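Apoptosis regulator Bcl-2 homolog (Fowlpox virus, PDB 5TZP) inhibits host cell apoptosis by sequestering and inactivating multiple proapoptotic Bcl-2 proteins, including BAK1 and BAX. Local coordinates at residues T15-I28 with Y113-L127. Residues are numbered along the deposited sequence; the frame is centred on the assembly and turned at random.
Sequences TYYIALNMIQNYII and YYDGIISEAITDAIL. With SO4 (sulfate ion), chain O.
Most of the BH2 motif of this viral Bcl-2 fold lies in 113-127, where S119 and T123 press into the N-terminal helix segment 15-28. The two helical segments run roughly antiparallel, at 140°, with axes 8.9 Å apart. S119 is a knob among L20, I23, Q24 and I27, and T123 sits likewise among Y16, A19, L20 and I23. Each hydroxyl turns back on its own helix: S119 OG donates to D115 O, and T123 OG1 to S119 O. Each bond gives a buried hydroxyl hydrogen a partner within its own helix. S119 OG lies against the backbone of Q24, 3.2 Å from its CA. T123 CG2, anti to the backbone N, is left to meet A19 CB and the Y16 ring.

Y16 is the knob from the other helix, set among E120, T123, D124 and L127. Its CE1 is 3.6 Å from T123 CG2, and D124 OD1 lies at the ring edge. Y16 OH passes beside E120 CG at 3.6 Å. Two waters link this hydroxyl to the carboxylates of D124 and E120. At the opposite end, Q24 NE2 donates a nearly straight bond of 2.8 Å to D115 OD2. D115 OD2 lies in the plane of the Q24 amide, but it is met from above its own carboxylate plane, and the two planes are 54° apart. Q24 NE2 also donates to a sulfate, probably from the crystallisation liquor. I28 CG1 packs beside D115 OD2.

Deeper in, I23 CD1 rests 3.7 Å from I122 CG2, and I27 CD1 reaches I118 CG2. Beyond the pair, M22 and Y26 pack on helix 43-68, while I118, A121 and A125 touch helix 74-81. M22 and I23 also touch W140, and F134 and I135 of helix 115-136 reach T15.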
ATOM      1  N   THR A  15      -2.212  -3.276 -17.517  1.00 19.96           N
ATOM      2  CA  THR A  15      -2.583  -2.448 -16.384  1.00 17.76           C
ATOM      3  C   THR A  15      -2.284  -3.173 -15.075  1.00 16.03           C
ATOM      4  O   THR A  15      -1.756  -2.596 -14.126  1.00 15.07           O
ATOM      5  CB  THR A  15      -4.055  -2.040 -16.488  1.00 21.45           C
ATOM      6  OG1 THR A  15      -4.257  -1.364 -17.742  1.00 23.43           O
ATOM      7  CG2 THR A  15      -4.412  -1.128 -15.300  1.00 21.67           C
ATOM      8  N   TYR A  16      -2.669  -4.457 -15.006  1.00 17.31           N
ATOM      9  CA  TYR A  16      -2.369  -5.257 -13.836  1.00 15.86           C
ATOM     10  C   TYR A  16      -0.897  -5.238 -13.503  1.00 14.89           C
ATOM     11  O   TYR A  16      -0.524  -5.041 -12.341  1.00 13.90           O
ATOM     12  CB  TYR A  16      -2.902  -6.696 -14.014  1.00 17.83           C
ATOM     13  CG  TYR A  16      -2.542  -7.645 -12.910  1.00 17.87           C
ATOM     14  CD1 TYR A  16      -3.380  -7.862 -11.858  1.00 20.97           C
ATOM     15  CD2 TYR A  16      -1.317  -8.378 -12.977  1.00 22.94           C
ATOM     16  CE1 TYR A  16      -2.980  -8.703 -10.825  1.00 20.07           C
ATOM     17  CE2 TYR A  16      -0.976  -9.285 -12.023  1.00 21.48           C
ATOM     18  CZ  TYR A  16      -1.796  -9.435 -10.955  1.00 24.40           C
ATOM     19  OH  TYR A  16      -1.444 -10.382  -9.984  1.00 25.52           O
ATOM     20  N   TYR A  17      -0.012  -5.452 -14.497  1.00 17.13           N
ATOM     21  CA  TYR A  17       1.422  -5.462 -14.212  1.00 15.15           C
ATOM     22  C   TYR A  17       1.967  -4.104 -13.902  1.00 14.96           C
ATOM     23  O   TYR A  17       2.869  -4.006 -13.098  1.00 15.16           O
ATOM     24  CB  TYR A  17       2.186  -6.157 -15.338  1.00 19.89           C
ATOM     25  CG  TYR A  17       1.963  -7.681 -15.177  1.00 22.47           C
ATOM     26  CD1 TYR A  17       2.496  -8.411 -14.094  1.00 22.37           C
ATOM     27  CD2 TYR A  17       1.139  -8.349 -16.049  1.00 29.99           C
ATOM     28  CE1 TYR A  17       2.230  -9.779 -13.958  1.00 28.07           C
ATOM     29  CE2 TYR A  17       0.885  -9.750 -15.916  1.00 27.60           C
ATOM     30  CZ  TYR A  17       1.446 -10.422 -14.869  1.00 26.37           C
ATOM     31  OH  TYR A  17       1.157 -11.799 -14.777  1.00 36.64           O
ATOM     32  N   ILE A  18       1.404  -3.041 -14.482  1.00 14.02           N
ATOM     33  CA  ILE A  18       1.842  -1.686 -14.102  1.00 13.24           C
ATOM     34  C   ILE A  18       1.579  -1.437 -12.614  1.00 11.88           C
ATOM     35  O   ILE A  18       2.430  -0.923 -11.860  1.00 11.41           O
ATOM     36  CB  ILE A  18       1.139  -0.646 -14.968  1.00 14.13           C
ATOM     37  CG1 ILE A  18       1.692  -0.671 -16.418  1.00 15.76           C
ATOM     38  CG2 ILE A  18       1.297   0.718 -14.345  1.00 14.92           C
ATOM     39  CD1 ILE A  18       0.844   0.016 -17.411  1.00 18.76           C
ATOM     40  N   ALA A  19       0.413  -1.885 -12.136  1.00 12.70           N
ATOM     41  CA  ALA A  19       0.123  -1.771 -10.698  1.00 10.89           C
ATOM     42  C   ALA A  19       1.013  -2.682  -9.859  1.00 12.06           C
ATOM     43  O   ALA A  19       1.650  -2.257  -8.889  1.00 11.48           O
ATOM     44  CB  ALA A  19      -1.346  -2.080 -10.437  1.00 12.91           C
ATOM     45  N   LEU A  20       1.015  -3.976 -10.197  1.00 12.35           N
ATOM     46  CA  LEU A  20       1.725  -4.966  -9.386  1.00 12.78           C
ATOM     47  C   LEU A  20       3.202  -4.655  -9.292  1.00 11.17           C
ATOM     48  O   LEU A  20       3.784  -4.755  -8.243  1.00 11.86           O
ATOM     49  CB  LEU A  20       1.493  -6.357  -9.967  1.00 13.69           C
ATOM     50  CG  LEU A  20       2.276  -7.474  -9.249  1.00 13.43           C
ATOM     51  CD1 LEU A  20       1.769  -7.610  -7.829  1.00 18.96           C
ATOM     52  CD2 LEU A  20       2.159  -8.778  -9.982  1.00 22.43           C
ATOM     53  N   ASN A  21       3.840  -4.338 -10.422  1.00 11.14           N
ATOM     54  CA  ASN A  21       5.298  -4.176 -10.419  1.00 14.28           C
ATOM     55  C   ASN A  21       5.741  -3.019  -9.520  1.00 11.11           C
ATOM     56  O   ASN A  21       6.763  -3.103  -8.871  1.00 12.37           O
ATOM     57  CB  ASN A  21       5.771  -3.976 -11.858  1.00 16.79           C
ATOM     58  CG  ASN A  21       7.246  -3.960 -11.991  1.00 31.11           C
ATOM     59  OD1 ASN A  21       7.800  -2.904 -12.226  1.00 28.09           O
ATOM     60  ND2 ASN A  21       7.901  -5.109 -11.834  1.00 30.14           N
ATOM     61  N   MET A  22       4.972  -1.923  -9.476  1.00 10.72           N
ATOM     62  CA  MET A  22       5.281  -0.815  -8.584  1.00 10.16           C
ATOM     63  C   MET A  22       5.143  -1.218  -7.134  1.00 10.94           C
ATOM     64  O   MET A  22       6.042  -1.007  -6.321  1.00 10.37           O
ATOM     65  CB  MET A  22       4.310   0.298  -8.910  1.00 10.81           C
ATOM     66  CG  MET A  22       4.542   1.534  -8.085  1.00 10.36           C
ATOM     67  SD  MET A  22       6.026   2.468  -8.532  1.00 13.82           S
ATOM     68  CE  MET A  22       5.446   3.516  -9.842  1.00 14.23           C
ATOM     69  N   ILE A  23       4.013  -1.822  -6.784  1.00 10.05           N
ATOM     70  CA  ILE A  23       3.747  -2.193  -5.400  1.00  9.82           C
ATOM     71  C   ILE A  23       4.769  -3.212  -4.900  1.00  9.43           C
ATOM     72  O   ILE A  23       5.346  -3.074  -3.805  1.00 10.60           O
ATOM     73  CB  ILE A  23       2.325  -2.747  -5.301  1.00  9.77           C
ATOM     74  CG1 ILE A  23       1.291  -1.660  -5.600  1.00  8.92           C
ATOM     75  CG2 ILE A  23       2.114  -3.349  -3.891  1.00 10.63           C
ATOM     76  CD1 ILE A  23      -0.088  -2.141  -5.917  1.00 10.04           C
ATOM     77  N   GLN A  24       4.981  -4.275  -5.670  1.00 10.12           N
ATOM     78  CA  GLN A  24       5.865  -5.355  -5.221  1.00  9.88           C
ATOM     79  C   GLN A  24       7.308  -4.889  -5.116  1.00 10.22           C
ATOM     80  O   GLN A  24       7.995  -5.193  -4.138  1.00 10.76           O
ATOM     81  CB  GLN A  24       5.735  -6.559  -6.134  1.00 11.04           C
ATOM     82  CG  GLN A  24       6.376  -7.813  -5.533  1.00 12.41           C
ATOM     83  CD  GLN A  24       6.023  -9.086  -6.194  1.00 16.79           C
ATOM     84  OE1 GLN A  24       5.397  -9.097  -7.241  1.00 20.98           O
ATOM     85  NE2 GLN A  24       6.500 -10.181  -5.668  1.00 17.41           N
ATOM     86  N   ASN A  25       7.791  -4.059  -6.066  1.00 10.98           N
ATOM     87  CA  ASN A  25       9.152  -3.518  -5.927  1.00 11.90           C
ATOM     88  C   ASN A  25       9.273  -2.663  -4.671  1.00 10.70           C
ATOM     89  O   ASN A  25      10.306  -2.748  -3.996  1.00 11.05           O
ATOM     90  CB  ASN A  25       9.579  -2.805  -7.198  1.00 11.40           C
ATOM     91  CG  ASN A  25      10.144  -3.777  -8.167  1.00 14.60           C
ATOM     92  OD1 ASN A  25      11.201  -4.316  -7.942  1.00 14.66           O
ATOM     93  ND2 ASN A  25       9.454  -3.983  -9.274  1.00 15.57           N
ATOM     94  N   TYR A  26       8.275  -1.825  -4.333  1.00 10.18           N
ATOM     95  CA  TYR A  26       8.362  -1.034  -3.104  1.00  9.73           C
ATOM     96  C   TYR A  26       8.452  -1.960  -1.892  1.00  9.65           C
ATOM     97  O   TYR A  26       9.287  -1.769  -1.001  1.00  9.98           O
ATOM     98  CB  TYR A  26       7.214  -0.021  -2.985  1.00 10.67           C
ATOM     99  CG  TYR A  26       7.286   0.664  -1.648  1.00 10.07           C
ATOM    100  CD1 TYR A  26       8.343   1.473  -1.340  1.00 12.15           C
ATOM    101  CD2 TYR A  26       6.420   0.341  -0.666  1.00 12.84           C
ATOM    102  CE1 TYR A  26       8.499   2.027  -0.041  1.00 11.73           C
ATOM    103  CE2 TYR A  26       6.591   0.870   0.617  1.00 11.00           C
ATOM    104  CZ  TYR A  26       7.611   1.661   0.883  1.00 11.00           C
ATOM    105  OH  TYR A  26       7.819   2.151   2.165  1.00 14.81           O
ATOM    106  N   ILE A  27       7.599  -2.987  -1.826  1.00  8.66           N
ATOM    107  CA  ILE A  27       7.598  -3.864  -0.657  1.00  9.58           C
ATOM    108  C   ILE A  27       8.938  -4.591  -0.567  1.00 10.66           C
ATOM    109  O   ILE A  27       9.521  -4.741   0.523  1.00 10.45           O
ATOM    110  CB  ILE A  27       6.404  -4.816  -0.703  1.00  9.46           C
ATOM    111  CG1 ILE A  27       5.132  -3.999  -0.474  1.00 11.28           C
ATOM    112  CG2 ILE A  27       6.526  -5.880   0.385  1.00 12.96           C
ATOM    113  CD1 ILE A  27       3.835  -4.763  -0.581  1.00 14.16           C
ATOM    114  N   ILE A  28       9.515  -5.007  -1.699  1.00 10.78           N
ATOM    115  CA  ILE A  28      10.865  -5.599  -1.692  1.00 10.77           C
ATOM    116  C   ILE A  28      11.894  -4.604  -1.145  1.00 11.28           C
ATOM    117  O   ILE A  28      12.736  -4.982  -0.320  1.00 11.95           O
ATOM    118  CB  ILE A  28      11.191  -6.094  -3.100  1.00 12.37           C
ATOM    119  CG1 ILE A  28      10.321  -7.321  -3.442  1.00 12.20           C
ATOM    120  CG2 ILE A  28      12.694  -6.457  -3.149  1.00 13.01           C
ATOM    121  CD1 ILE A  28      10.364  -7.623  -4.892  1.00 16.44           C
ATOM    122  N   TYR A 113       8.772 -12.879   3.126  1.00 11.23           N
ATOM    123  CA  TYR A 113       7.999 -11.766   3.683  1.00 12.01           C
ATOM    124  C   TYR A 113       6.722 -11.550   2.908  1.00 13.03           C
ATOM    125  O   TYR A 113       6.061 -10.506   3.064  1.00 13.27           O
ATOM    126  CB  TYR A 113       8.831 -10.482   3.811  1.00 15.03           C
ATOM    127  CG  TYR A 113       9.712 -10.129   2.657  1.00 16.87           C
ATOM    128  CD1 TYR A 113       9.217  -9.368   1.560  1.00 15.50           C
ATOM    129  CD2 TYR A 113      11.041 -10.492   2.613  1.00 16.82           C
ATOM    130  CE1 TYR A 113      10.010  -9.027   0.458  1.00 13.68           C
ATOM    131  CE2 TYR A 113      11.794 -10.202   1.494  1.00 17.92           C
ATOM    132  CZ  TYR A 113      11.254  -9.443   0.432  1.00 20.35           C
ATOM    133  OH  TYR A 113      12.091  -9.173  -0.651  1.00 26.22           O
ATOM    134  N   TYR A 114       6.300 -12.537   2.128  1.00 10.71           N
ATOM    135  CA  TYR A 114       4.962 -12.549   1.565  1.00 10.93           C
ATOM    136  C   TYR A 114       4.711 -11.385   0.631  1.00  9.36           C
ATOM    137  O   TYR A 114       3.516 -11.018   0.416  1.00 10.00           O
ATOM    138  CB  TYR A 114       3.896 -12.680   2.686  1.00 11.24           C
ATOM    139  CG  TYR A 114       4.101 -13.919   3.489  1.00 12.99           C
ATOM    140  CD1 TYR A 114       3.741 -15.146   2.950  1.00 13.77           C
ATOM    141  CD2 TYR A 114       4.628 -13.884   4.801  1.00 13.95           C
ATOM    142  CE1 TYR A 114       3.925 -16.328   3.625  1.00 16.95           C
ATOM    143  CE2 TYR A 114       4.787 -15.174   5.465  1.00 12.78           C
ATOM    144  CZ  TYR A 114       4.419 -16.306   4.830  1.00 12.91           C
ATOM    145  OH  TYR A 114       4.589 -17.677   5.374  1.00 18.08           O
ATOM    146  N   ASP A 115       5.745 -10.890  -0.025  1.00 10.87           N
ATOM    147  CA  ASP A 115       5.525  -9.817  -0.976  1.00 11.91           C
ATOM    148  C   ASP A 115       4.641 -10.226  -2.136  1.00 10.11           C
ATOM    149  O   ASP A 115       3.912  -9.374  -2.667  1.00 11.63           O
ATOM    150  CB  ASP A 115       6.904  -9.286  -1.427  1.00 12.80           C
ATOM    151  CG  ASP A 115       7.748 -10.306  -2.101  1.00 16.19           C
ATOM    152  OD1 ASP A 115       8.145 -11.314  -1.463  1.00 18.13           O
ATOM    153  OD2 ASP A 115       8.066 -10.236  -3.294  1.00 19.17           O
ATOM    154  N   GLY A 116       4.664 -11.464  -2.545  1.00 12.88           N
ATOM    155  CA  GLY A 116       3.798 -11.867  -3.643  1.00 14.21           C
ATOM    156  C   GLY A 116       2.318 -11.819  -3.331  1.00 12.12           C
ATOM    157  O   GLY A 116       1.568 -11.118  -3.993  1.00 12.67           O
ATOM    158  N   ILE A 117       1.881 -12.527  -2.281  0.62 11.72           N
ATOM    159  CA  ILE A 117       0.452 -12.517  -1.935  0.62 11.33           C
ATOM    160  C   ILE A 117      -0.006 -11.118  -1.538  0.62 11.87           C
ATOM    161  O   ILE A 117      -1.143 -10.715  -1.815  0.62 11.86           O
ATOM    162  CB  ILE A 117       0.061 -13.560  -0.845  0.62 11.60           C
ATOM    163  CG1 ILE A 117       0.905 -13.490   0.452  0.62 10.79           C
ATOM    164  CG2 ILE A 117      -0.023 -14.989  -1.412  0.62 12.98           C
ATOM    165  CD1 ILE A 117       0.378 -14.449   1.615  0.62 13.95           C
ATOM    166  N   ILE A 118       0.847 -10.382  -0.836  1.00  8.79           N
ATOM    167  CA  ILE A 118       0.426  -9.035  -0.379  1.00 10.27           C
ATOM    168  C   ILE A 118       0.306  -8.076  -1.546  1.00  8.77           C
ATOM    169  O   ILE A 118      -0.699  -7.413  -1.700  1.00 10.35           O
ATOM    170  CB  ILE A 118       1.378  -8.576   0.719  1.00  8.37           C
ATOM    171  CG1 ILE A 118       1.231  -9.379   1.989  1.00 10.48           C
ATOM    172  CG2 ILE A 118       1.117  -7.055   0.988  1.00 10.83           C
ATOM    173  CD1 ILE A 118       2.349  -9.063   2.979  1.00 11.89           C
ATOM    174  N   SER A 119       1.260  -8.075  -2.439  1.00  9.12           N
ATOM    175  CA  SER A 119       1.219  -7.170  -3.598  1.00 10.96           C
ATOM    176  C   SER A 119       0.075  -7.517  -4.544  1.00 10.64           C
ATOM    177  O   SER A 119      -0.616  -6.649  -5.072  1.00 11.28           O
ATOM    178  CB  SER A 119       2.523  -7.110  -4.367  1.00 11.97           C
ATOM    179  OG  SER A 119       3.561  -6.731  -3.491  1.00 13.23           O
ATOM    180  N   GLU A 120      -0.160  -8.811  -4.747  1.00 11.03           N
ATOM    181  CA  GLU A 120      -1.273  -9.248  -5.591  1.00 11.38           C
ATOM    182  C   GLU A 120      -2.608  -8.873  -4.971  1.00 12.90           C
ATOM    183  O   GLU A 120      -3.546  -8.436  -5.680  1.00 13.35           O
ATOM    184  CB  GLU A 120      -1.228 -10.765  -5.863  1.00 14.39           C
ATOM    185  CG  GLU A 120      -0.035 -11.122  -6.801  1.00 15.89           C
ATOM    186  CD  GLU A 120       0.172 -12.622  -7.023  1.00 20.72           C
ATOM    187  OE1 GLU A 120       1.165 -12.937  -7.692  1.00 31.73           O
ATOM    188  OE2 GLU A 120      -0.665 -13.416  -6.546  1.00 23.12           O
ATOM    189  N   ALA A 121      -2.725  -9.005  -3.670  1.00 11.99           N
ATOM    190  CA  ALA A 121      -3.992  -8.637  -2.997  1.00 11.56           C
ATOM    191  C   ALA A 121      -4.276  -7.141  -3.152  1.00 10.73           C
ATOM    192  O   ALA A 121      -5.398  -6.720  -3.398  1.00 11.89           O
ATOM    193  CB  ALA A 121      -3.944  -9.038  -1.536  1.00 12.44           C
ATOM    194  N   ILE A 122      -3.247  -6.300  -2.990  1.00 10.94           N
ATOM    195  CA  ILE A 122      -3.452  -4.864  -3.130  1.00  9.72           C
ATOM    196  C   ILE A 122      -3.851  -4.564  -4.578  1.00 10.95           C
ATOM    197  O   ILE A 122      -4.795  -3.793  -4.843  1.00 10.96           O
ATOM    198  CB  ILE A 122      -2.211  -4.069  -2.733  1.00  9.76           C
ATOM    199  CG1 ILE A 122      -1.907  -4.257  -1.245  1.00  9.66           C
ATOM    200  CG2 ILE A 122      -2.440  -2.569  -3.071  1.00 10.95           C
ATOM    201  CD1 ILE A 122      -0.527  -3.795  -0.854  1.00 13.03           C
ATOM    202  N   THR A 123      -3.113  -5.153  -5.539  1.00  9.90           N
ATOM    203  CA  THR A 123      -3.407  -4.908  -6.951  1.00 11.01           C
ATOM    204  C   THR A 123      -4.853  -5.289  -7.272  1.00 12.74           C
ATOM    205  O   THR A 123      -5.582  -4.559  -7.927  1.00 12.72           O
ATOM    206  CB  THR A 123      -2.422  -5.713  -7.805  1.00 10.98           C
ATOM    207  OG1 THR A 123      -1.087  -5.256  -7.505  1.00 12.04           O
ATOM    208  CG2 THR A 123      -2.680  -5.522  -9.254  1.00 14.19           C
ATOM    209  N   ASP A 124      -5.274  -6.465  -6.825  1.00 13.69           N
ATOM    210  CA  ASP A 124      -6.622  -6.969  -7.102  1.00 14.36           C
ATOM    211  C   ASP A 124      -7.667  -6.075  -6.472  1.00 13.59           C
ATOM    212  O   ASP A 124      -8.720  -5.805  -7.070  1.00 15.75           O
ATOM    213  CB  ASP A 124      -6.796  -8.374  -6.555  1.00 16.82           C
ATOM    214  CG  ASP A 124      -6.064  -9.426  -7.349  1.00 21.47           C
ATOM    215  OD1 ASP A 124      -5.660  -9.196  -8.457  1.00 25.87           O
ATOM    216  OD2 ASP A 124      -5.900 -10.534  -6.764  1.00 28.51           O
ATOM    217  N   ALA A 125      -7.405  -5.586  -5.257  1.00 13.49           N
ATOM    218  CA  ALA A 125      -8.369  -4.707  -4.584  1.00 15.31           C
ATOM    219  C   ALA A 125      -8.519  -3.379  -5.315  1.00 14.28           C
ATOM    220  O   ALA A 125      -9.633  -2.825  -5.384  1.00 16.77           O
ATOM    221  CB  ALA A 125      -7.946  -4.460  -3.133  1.00 15.88           C
ATOM    222  N   ILE A 126      -7.437  -2.827  -5.854  1.00 12.95           N
ATOM    223  CA  ILE A 126      -7.505  -1.627  -6.674  1.00 13.17           C
ATOM    224  C   ILE A 126      -8.240  -1.891  -7.964  1.00 15.10           C
ATOM    225  O   ILE A 126      -9.219  -1.179  -8.326  1.00 14.98           O
ATOM    226  CB  ILE A 126      -6.120  -1.070  -6.945  1.00 11.99           C
ATOM    227  CG1 ILE A 126      -5.535  -0.601  -5.610  1.00 13.60           C
ATOM    228  CG2 ILE A 126      -6.209   0.115  -7.922  1.00 13.26           C
ATOM    229  CD1 ILE A 126      -4.092  -0.117  -5.704  1.00 14.29           C
ATOM    230  N   LEU A 127      -7.827  -2.924  -8.685  1.00 14.46           N
ATOM    231  CA  LEU A 127      -8.290  -3.073 -10.086  1.00 15.39           C
ATOM    232  C   LEU A 127      -9.641  -3.759 -10.210  1.00 17.11           C
ATOM    233  O   LEU A 127     -10.326  -3.562 -11.210  1.00 18.62           O
ATOM    234  CB  LEU A 127      -7.218  -3.691 -10.963  1.00 15.06           C
ATOM    235  CG  LEU A 127      -5.907  -2.944 -11.046  1.00 15.27           C
ATOM    236  CD1 LEU A 127      -4.939  -3.764 -11.853  1.00 16.82           C
ATOM    237  CD2 LEU A 127      -6.059  -1.546 -11.621  1.00 17.81           C
TER
HETATM  238  S   SO4 O 213       6.296 -13.895  -6.181  0.70 56.77           S
HETATM  239  O1  SO4 O 213       6.397 -14.678  -4.925  0.70 39.81           O
HETATM  240  O2  SO4 O 213       6.872 -14.669  -7.327  0.70 40.89           O
HETATM  241  O3  SO4 O 213       7.051 -12.686  -5.917  0.70 42.01           O
HETATM  242  O4  SO4 O 213       4.893 -13.565  -6.505  0.70 42.71           O
HETATM  243  O   HOH W   1      -3.425 -11.425  -8.639  1.00 30.17           O
HETATM  244  O   HOH W   2       0.563 -12.294 -10.419  1.00 30.76           O